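Local coordinates for putative uncharacterized protein ST0493 (PDB 2RBG) that is of unknown function, a DUF5751-family protein from Sulfolobus tokodaii with a parallel alpha/beta fold and two copies in its assembly, at residues 88-94 with 116-122; 99-103 with 122-126. One frame throughout, in Å; residues are numbered along the deposited sequence.

In the fold
Both contacts lie at one edge of a five-stranded parallel sheet of order 64-70, 35-41, 6-11, 89-94, 117-121. Contact 1 joins the last two strands of that order; contact 2 sets the start of helix 99-107, which directly follows strand 89-94, against the C-terminal tail that leaves strand 117-121. Their centres are 11 Å apart and they share Cys-122, whose disulfide to Cys-94 closes contact 1 and whose sulfur packs on the helix in contact 2. Between them Val-92 CG1 lies 3.6 Å from Met-102 CG, and Cys-94 O 3.3 Å from Leu-125 CD1. Both also touch the second subunit; no active site is known.

Contact 1. Residues 88-94 with 116-122; sequences DGLLVYC and NLIKDFC
Two extended segments, 88-94 and 116-122, run as neighbouring parallel strands, their axes 4.7 Å and their N-to-C directions 9° apart. Leu-90 pairs with Leu-117, but Leu-91, Val-92 and Tyr-93 pair with Lys-119, Asp-120 and Phe-121: a beta bulge at Ile-118 (phi/psi -88/-44) shifts the register by one. Five backbone hydrogen bonds join them: Leu-90 N to Asn-116 O (3.0 Å), Ile-118 N to Leu-90 O (2.8 Å), Val-92 N to Lys-119 O (3.0 Å), Phe-121 N to Val-92 O (2.8 Å) and Cys-94 N to Phe-121 O (3.1 Å).

Among apolar contacts, Leu-117 CD1 lies 4.0 Å from both Leu-90 CD2 and Val-92 CG2, on the face where Val-92 packs on Met-102 and Leu-90 on Leu-109. Toward helix 17-31, Leu-91 CD2 meets Ile-118 CB at 3.7 Å and Tyr-93 CD1 meets Phe-121 CB at 3.8 Å; Tyr-93 OH hydrogen-bonds Asp-27. Lys-119 NZ hydrogen-bonds Asn-73 O and salt-bridges Asp-76, both of the second subunit.

Covalently, Cys-94 (chi1 p) and Cys-122 (chi1 t) form a disulfide, SG to SG 2.0 Å, chi3 90°. The chemistry implies an outermost strand of this chain's sheet held by backbone pairing and cross-linked at its C-terminal end.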
ATOM      1  N   ASP A  88     -16.218   6.526  11.444  1.00 16.11           N
ATOM      2  CA  ASP A  88     -15.800   7.691  10.665  1.00 16.31           C
ATOM      3  C   ASP A  88     -14.545   7.504   9.818  1.00 20.76           C
ATOM      4  O   ASP A  88     -14.197   8.375   9.017  1.00 25.38           O
ATOM      5  CB  ASP A  88     -15.595   8.894  11.584  1.00 19.28           C
ATOM      6  CG  ASP A  88     -14.798   8.548  12.826  1.00 18.16           C
ATOM      7  OD1 ASP A  88     -13.986   7.599  12.777  1.00 19.26           O
ATOM      8  OD2 ASP A  88     -14.978   9.240  13.848  1.00 20.16           O
ATOM      9  N   GLY A  89     -13.855   6.389  10.011  1.00 14.98           N
ATOM     10  CA  GLY A  89     -12.654   6.115   9.239  1.00 11.49           C
ATOM     11  C   GLY A  89     -12.732   4.683   8.753  1.00 11.28           C
ATOM     12  O   GLY A  89     -13.483   3.888   9.317  1.00 11.07           O
ATOM     13  N   LEU A  90     -11.955   4.342   7.728  1.00  7.86           N
ATOM     14  CA  LEU A  90     -11.988   2.991   7.179  1.00  8.27           C
ATOM     15  C   LEU A  90     -10.613   2.376   6.947  1.00  6.84           C
ATOM     16  O   LEU A  90      -9.722   3.023   6.402  1.00  8.06           O
ATOM     17  CB  LEU A  90     -12.752   2.996   5.854  1.00  9.22           C
ATOM     18  CG  LEU A  90     -12.808   1.683   5.069  1.00  7.17           C
ATOM     19  CD1 LEU A  90     -13.622   0.656   5.841  1.00  7.45           C
ATOM     20  CD2 LEU A  90     -13.429   1.931   3.702  1.00 10.76           C
ATOM     21  N   LEU A  91     -10.461   1.121   7.362  1.00  6.67           N
ATOM     22  CA  LEU A  91      -9.227   0.360   7.167  1.00  5.88           C
ATOM     23  C   LEU A  91      -9.630  -0.944   6.489  1.00  7.65           C
ATOM     24  O   LEU A  91     -10.581  -1.603   6.919  1.00  7.92           O
ATOM     25  CB  LEU A  91      -8.541   0.067   8.503  1.00  6.06           C
ATOM     26  CG  LEU A  91      -7.886   1.269   9.192  1.00  7.72           C
ATOM     27  CD1 LEU A  91      -7.376   0.859  10.571  1.00  9.04           C
ATOM     28  CD2 LEU A  91      -6.734   1.787   8.330  1.00 11.40           C
ATOM     29  N   VAL A  92      -8.916  -1.312   5.430  1.00  7.74           N
ATOM     30  CA  VAL A  92      -9.229  -2.528   4.683  1.00  9.41           C
ATOM     31  C   VAL A  92      -8.015  -3.441   4.528  1.00  8.85           C
ATOM     32  O   VAL A  92      -6.945  -2.990   4.119  1.00  9.80           O
ATOM     33  CB  VAL A  92      -9.766  -2.176   3.273  1.00  9.33           C
ATOM     34  CG1 VAL A  92      -9.978  -3.442   2.460  1.00 11.21           C
ATOM     35  CG2 VAL A  92     -11.069  -1.393   3.394  1.00  9.68           C
ATOM     36  N   TYR A  93      -8.195  -4.723   4.838  1.00  8.30           N
ATOM     37  CA  TYR A  93      -7.112  -5.702   4.729  1.00  7.46           C
ATOM     38  C   TYR A  93      -7.560  -7.023   4.121  1.00  9.64           C
ATOM     39  O   TYR A  93      -8.637  -7.532   4.435  1.00  9.58           O
ATOM     40  CB  TYR A  93      -6.529  -6.014   6.107  1.00  7.49           C
ATOM     41  CG  TYR A  93      -6.114  -4.804   6.896  1.00  7.32           C
ATOM     42  CD1 TYR A  93      -4.819  -4.293   6.801  1.00 10.22           C
ATOM     43  CD2 TYR A  93      -7.022  -4.157   7.730  1.00  8.50           C
ATOM     44  CE1 TYR A  93      -4.442  -3.165   7.522  1.00  7.50           C
ATOM     45  CE2 TYR A  93      -6.659  -3.037   8.449  1.00 10.65           C
ATOM     46  CZ  TYR A  93      -5.368  -2.542   8.343  1.00  9.17           C
ATOM     47  OH  TYR A  93      -5.015  -1.430   9.069  1.00  9.81           O
ATOM     48  N   CYS A  94      -6.712  -7.588   3.268  1.00  9.58           N
ATOM     49  CA  CYS A  94      -6.999  -8.878   2.652  1.00 11.58           C
ATOM     50  C   CYS A  94      -5.718  -9.449   2.064  1.00 11.27           C
ATOM     51  O   CYS A  94      -4.702  -8.753   1.973  1.00 12.83           O
ATOM     52  CB  CYS A  94      -8.035  -8.734   1.527  1.00 11.71           C
ATOM     53  SG  CYS A  94      -7.371  -8.168  -0.080  1.00 12.06           S
ATOM     54  N   ASN A 116     -13.364   7.972   3.432  1.00 16.60           N
ATOM     55  CA  ASN A 116     -12.446   8.152   4.548  1.00 13.28           C
ATOM     56  C   ASN A 116     -11.536   6.943   4.718  1.00 13.98           C
ATOM     57  O   ASN A 116     -11.220   6.538   5.837  1.00 11.77           O
ATOM     58  CB  ASN A 116     -13.209   8.426   5.845  1.00 17.96           C
ATOM     59  CG  ASN A 116     -13.815   9.816   5.875  1.00 23.95           C
ATOM     60  OD1 ASN A 116     -14.895  10.051   5.338  1.00 27.65           O
ATOM     61  ND2 ASN A 116     -13.105  10.752   6.492  1.00 24.96           N
ATOM     62  N   LEU A 117     -11.120   6.373   3.592  1.00 14.76           N
ATOM     63  CA  LEU A 117     -10.227   5.221   3.587  1.00 16.01           C
ATOM     64  C   LEU A 117      -8.849   5.688   4.057  1.00 16.50           C
ATOM     65  O   LEU A 117      -8.214   6.522   3.412  1.00 19.94           O
ATOM     66  CB  LEU A 117     -10.139   4.644   2.173  1.00 13.89           C
ATOM     67  CG  LEU A 117      -9.170   3.487   1.927  1.00 15.07           C
ATOM     68  CD1 LEU A 117      -9.583   2.278   2.754  1.00 13.69           C
ATOM     69  CD2 LEU A 117      -9.167   3.145   0.443  1.00 16.68           C
ATOM     70  N   ILE A 118      -8.398   5.146   5.184  1.00 11.74           N
ATOM     71  CA  ILE A 118      -7.109   5.514   5.767  1.00 13.36           C
ATOM     72  C   ILE A 118      -5.966   4.667   5.228  1.00 12.53           C
ATOM     73  O   ILE A 118      -4.892   5.179   4.916  1.00 12.37           O
ATOM     74  CB  ILE A 118      -7.143   5.363   7.301  1.00 14.81           C
ATOM     75  CG1 ILE A 118      -8.204   6.295   7.888  1.00 17.20           C
ATOM     76  CG2 ILE A 118      -5.768   5.672   7.892  1.00 16.33           C
ATOM     77  CD1 ILE A 118      -8.433   6.099   9.368  1.00 15.95           C
ATOM     78  N   LYS A 119      -6.199   3.364   5.138  1.00  9.94           N
ATOM     79  CA  LYS A 119      -5.193   2.438   4.636  1.00  8.83           C
ATOM     80  C   LYS A 119      -5.899   1.244   4.027  1.00 12.00           C
ATOM     81  O   LYS A 119      -6.855   0.721   4.596  1.00  9.96           O
ATOM     82  CB  LYS A 119      -4.273   1.965   5.770  1.00 10.54           C
ATOM     83  CG  LYS A 119      -3.270   0.866   5.368  1.00 12.68           C
ATOM     84  CD  LYS A 119      -2.260   1.346   4.330  1.00 12.97           C
ATOM     85  CE  LYS A 119      -1.286   0.237   3.916  1.00  9.78           C
ATOM     86  NZ  LYS A 119      -0.324  -0.118   5.001  1.00  9.17           N
ATOM     87  N   ASP A 120      -5.432   0.833   2.855  1.00 11.88           N
ATOM     88  CA  ASP A 120      -5.997  -0.314   2.169  1.00 12.15           C
ATOM     89  C   ASP A 120      -4.844  -1.246   1.819  1.00 13.35           C
ATOM     90  O   ASP A 120      -4.099  -0.989   0.878  1.00 13.72           O
ATOM     91  CB  ASP A 120      -6.713   0.124   0.885  1.00 13.47           C
ATOM     92  CG  ASP A 120      -7.428  -1.026   0.188  1.00 18.79           C
ATOM     93  OD1 ASP A 120      -6.797  -2.080  -0.038  1.00 19.37           O
ATOM     94  OD2 ASP A 120      -8.621  -0.875  -0.142  1.00 26.90           O
ATOM     95  N   PHE A 121      -4.661  -2.294   2.613  1.00  9.12           N
ATOM     96  CA  PHE A 121      -3.618  -3.268   2.320  1.00  8.53           C
ATOM     97  C   PHE A 121      -4.413  -4.408   1.714  1.00 10.99           C
ATOM     98  O   PHE A 121      -4.680  -5.417   2.370  1.00 12.01           O
ATOM     99  CB  PHE A 121      -2.920  -3.746   3.593  1.00  8.25           C
ATOM    100  CG  PHE A 121      -1.679  -4.551   3.326  1.00  9.71           C
ATOM    101  CD1 PHE A 121      -0.462  -3.919   3.091  1.00  9.45           C
ATOM    102  CD2 PHE A 121      -1.734  -5.937   3.270  1.00 13.08           C
ATOM    103  CE1 PHE A 121       0.682  -4.657   2.802  1.00 10.63           C
ATOM    104  CE2 PHE A 121      -0.594  -6.687   2.979  1.00 11.99           C
ATOM    105  CZ  PHE A 121       0.617  -6.044   2.745  1.00 12.89           C
ATOM    106  N   CYS A 122      -4.807  -4.235   0.457  1.00 12.06           N
ATOM    107  CA  CYS A 122      -5.615  -5.242  -0.202  1.00 13.91           C
ATOM    108  C   CYS A 122      -5.711  -5.086  -1.716  1.00 15.31           C
ATOM    109  O   CYS A 122      -5.099  -5.845  -2.467  1.00 15.62           O
ATOM    110  CB  CYS A 122      -7.020  -5.217   0.411  1.00 13.84           C
ATOM    111  SG  CYS A 122      -8.216  -6.343  -0.368  1.00 13.88           S
TER

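Contact 2. Residues 99-103 with 122-126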
ATOM      1  N   LYS A  99      -8.946 -11.240  -2.061  1.00 13.73           N
ATOM      2  CA  LYS A  99      -9.004  -9.918  -2.677  1.00 14.87           C
ATOM      3  C   LYS A  99     -10.286  -9.645  -3.462  1.00 14.96           C
ATOM      4  O   LYS A  99     -10.853  -8.556  -3.362  1.00 14.14           O
ATOM      5  CB  LYS A  99      -7.784  -9.708  -3.580  1.00 16.79           C
ATOM      6  CG  LYS A  99      -7.727  -8.333  -4.228  1.00 18.70           C
ATOM      7  CD  LYS A  99      -6.360  -8.064  -4.846  1.00 25.73           C
ATOM      8  CE  LYS A  99      -6.008  -9.092  -5.905  1.00 30.36           C
ATOM      9  NZ  LYS A  99      -4.632  -8.880  -6.436  1.00 34.03           N
ATOM     10  N   VAL A 100     -10.741 -10.616  -4.249  1.00 15.47           N
ATOM     11  CA  VAL A 100     -11.969 -10.434  -5.020  1.00 14.52           C
ATOM     12  C   VAL A 100     -13.139 -10.233  -4.059  1.00 13.62           C
ATOM     13  O   VAL A 100     -13.970  -9.345  -4.247  1.00 13.40           O
ATOM     14  CB  VAL A 100     -12.262 -11.661  -5.915  1.00 17.58           C
ATOM     15  CG1 VAL A 100     -13.616 -11.500  -6.596  1.00 14.99           C
ATOM     16  CG2 VAL A 100     -11.166 -11.813  -6.959  1.00 18.88           C
ATOM     17  N   PHE A 101     -13.185 -11.060  -3.022  1.00 14.49           N
ATOM     18  CA  PHE A 101     -14.238 -10.975  -2.021  1.00 16.41           C
ATOM     19  C   PHE A 101     -14.241  -9.614  -1.327  1.00 16.42           C
ATOM     20  O   PHE A 101     -15.252  -8.909  -1.328  1.00 13.50           O
ATOM     21  CB  PHE A 101     -14.053 -12.074  -0.977  1.00 16.85           C
ATOM     22  CG  PHE A 101     -15.022 -11.993   0.166  1.00 21.20           C
ATOM     23  CD1 PHE A 101     -16.384 -12.184  -0.042  1.00 22.47           C
ATOM     24  CD2 PHE A 101     -14.572 -11.732   1.455  1.00 24.04           C
ATOM     25  CE1 PHE A 101     -17.286 -12.116   1.017  1.00 24.25           C
ATOM     26  CE2 PHE A 101     -15.463 -11.660   2.522  1.00 28.34           C
ATOM     27  CZ  PHE A 101     -16.824 -11.854   2.302  1.00 27.51           C
HETATM   28  N   MSE A 102     -13.112  -9.247  -0.730  1.00 15.07           N
HETATM   29  CA  MSE A 102     -13.018  -7.974  -0.027  1.00 15.73           C
HETATM   30  C   MSE A 102     -13.273  -6.774  -0.934  1.00 15.29           C
HETATM   31  O   MSE A 102     -13.914  -5.805  -0.521  1.00 14.86           O
HETATM   32  CB  MSE A 102     -11.649  -7.832   0.645  1.00 16.50           C
HETATM   33  CG  MSE A 102     -11.472  -6.528   1.411  1.00 12.98           C
HETATM   34 SE   MSE A 102     -12.857  -6.241   2.747  1.00 27.13          SE
HETATM   35  CE  MSE A 102     -12.255  -7.505   4.033  1.00  8.64           C
ATOM     36  N   SER A 103     -12.777  -6.831  -2.166  1.00 17.48           N
ATOM     37  CA  SER A 103     -12.973  -5.727  -3.101  1.00 17.27           C
ATOM     38  C   SER A 103     -14.455  -5.475  -3.353  1.00 17.75           C
ATOM     39  O   SER A 103     -14.886  -4.328  -3.469  1.00 18.72           O
ATOM     40  CB  SER A 103     -12.267  -6.015  -4.430  1.00 17.33           C
ATOM     41  OG  SER A 103     -10.862  -6.024  -4.262  1.00 22.22           O
ATOM     42  N   CYS A 122      -4.807  -4.235   0.457  1.00 12.06           N
ATOM     43  CA  CYS A 122      -5.615  -5.242  -0.202  1.00 13.91           C
ATOM     44  C   CYS A 122      -5.711  -5.086  -1.716  1.00 15.31           C
ATOM     45  O   CYS A 122      -5.099  -5.845  -2.467  1.00 15.62           O
ATOM     46  CB  CYS A 122      -7.020  -5.217   0.411  1.00 13.84           C
ATOM     47  SG  CYS A 122      -8.216  -6.343  -0.368  1.00 13.88           S
ATOM     48  N   ARG A 123      -6.471  -4.094  -2.161  1.00 16.09           N
ATOM     49  CA  ARG A 123      -6.676  -3.877  -3.589  1.00 18.40           C
ATOM     50  C   ARG A 123      -5.444  -3.623  -4.457  1.00 17.94           C
ATOM     51  O   ARG A 123      -5.439  -3.995  -5.631  1.00 17.65           O
ATOM     52  CB  ARG A 123      -7.714  -2.770  -3.789  1.00 19.65           C
ATOM     53  CG  ARG A 123      -9.115  -3.219  -3.373  1.00 28.18           C
ATOM     54  CD  ARG A 123     -10.150  -2.122  -3.527  1.00 29.84           C
ATOM     55  NE  ARG A 123      -9.905  -1.014  -2.610  1.00 32.33           N
ATOM     56  CZ  ARG A 123     -10.646   0.087  -2.554  1.00 29.90           C
ATOM     57  NH1 ARG A 123     -11.687   0.230  -3.363  1.00 27.70           N
ATOM     58  NH2 ARG A 123     -10.347   1.045  -1.689  1.00 29.83           N
ATOM     59  N   LYS A 124      -4.400  -3.011  -3.901  1.00 13.84           N
ATOM     60  CA  LYS A 124      -3.194  -2.759  -4.688  1.00 12.49           C
ATOM     61  C   LYS A 124      -2.225  -3.946  -4.685  1.00 10.77           C
ATOM     62  O   LYS A 124      -1.173  -3.888  -5.318  1.00 12.23           O
ATOM     63  CB  LYS A 124      -2.462  -1.502  -4.191  1.00 15.02           C
ATOM     64  CG  LYS A 124      -3.103  -0.172  -4.604  1.00 17.86           C
ATOM     65  CD  LYS A 124      -2.258   1.013  -4.133  1.00 21.21           C
ATOM     66  CE  LYS A 124      -2.837   2.355  -4.576  1.00 24.54           C
ATOM     67  NZ  LYS A 124      -1.962   3.507  -4.172  1.00 21.46           N
ATOM     68  N   LEU A 125      -2.569  -5.016  -3.972  1.00  9.74           N
ATOM     69  CA  LEU A 125      -1.703  -6.193  -3.932  1.00 11.32           C
ATOM     70  C   LEU A 125      -1.709  -6.888  -5.287  1.00 14.53           C
ATOM     71  O   LEU A 125      -2.760  -7.049  -5.903  1.00 14.63           O
ATOM     72  CB  LEU A 125      -2.175  -7.181  -2.864  1.00 11.72           C
ATOM     73  CG  LEU A 125      -1.954  -6.802  -1.403  1.00 13.13           C
ATOM     74  CD1 LEU A 125      -2.687  -7.796  -0.516  1.00 13.14           C
ATOM     75  CD2 LEU A 125      -0.461  -6.798  -1.086  1.00 13.06           C
ATOM     76  N   SER A 126      -0.531  -7.296  -5.750  1.00 13.97           N
ATOM     77  CA  SER A 126      -0.409  -7.982  -7.030  1.00 18.03           C
ATOM     78  C   SER A 126      -0.547  -9.495  -6.864  1.00 20.57           C
ATOM     79  O   SER A 126      -0.873 -10.166  -7.867  1.00 24.85           O
ATOM     80  CB  SER A 126       0.933  -7.647  -7.692  1.00 18.07           C
ATOM     81  OG  SER A 126       2.024  -8.037  -6.880  1.00 15.78           O
TER
HETATM   82  O   HOH W   1      -5.094  -6.411  -7.288  1.00 51.98           O
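Lys-99 stretches its side chain over the turn that follows the last strand, its CD 3.5 Å from Cys-122 O, and loses more surface to the tail (84 Å²) than any other residue of its segment. The ammonium group ends in a hydrogen bond from NZ to Leu-125 O (2.7 Å). It also donates to a water 2.7 Å from NZ, which in turn donates to Arg-123 O at 2.9 Å, so one lysine holds two carbonyls of the tail. Cys-122 to Leu-125 form a type I beta turn, with Leu-125 N to Cys-122 O at 3.1 Å.

Deeper in, selenomethionine Met-102 rests its CG 3.7 Å from Cys-122 SG, beside the disulfide to Cys-94. Ser-103 OG packs 3.4 Å from Arg-123 CG while hydrogen-bonding back to Lys-99 O (2.7 Å), one turn earlier in the helix; the guanidinium of Arg-123 turns instead to a salt bridge with Asp-120. On the tail's outer side, Lys-124 pairs with Glu-74 of the second subunit.

Burying 271 Å², this is a helix N-terminal turn gripping the chain's C-terminal tail; the helix belongs to the beta-alpha-beta crossover from strand 89-94 to strand 117-121 of an alpha/beta fold, and the tail follows its second strand.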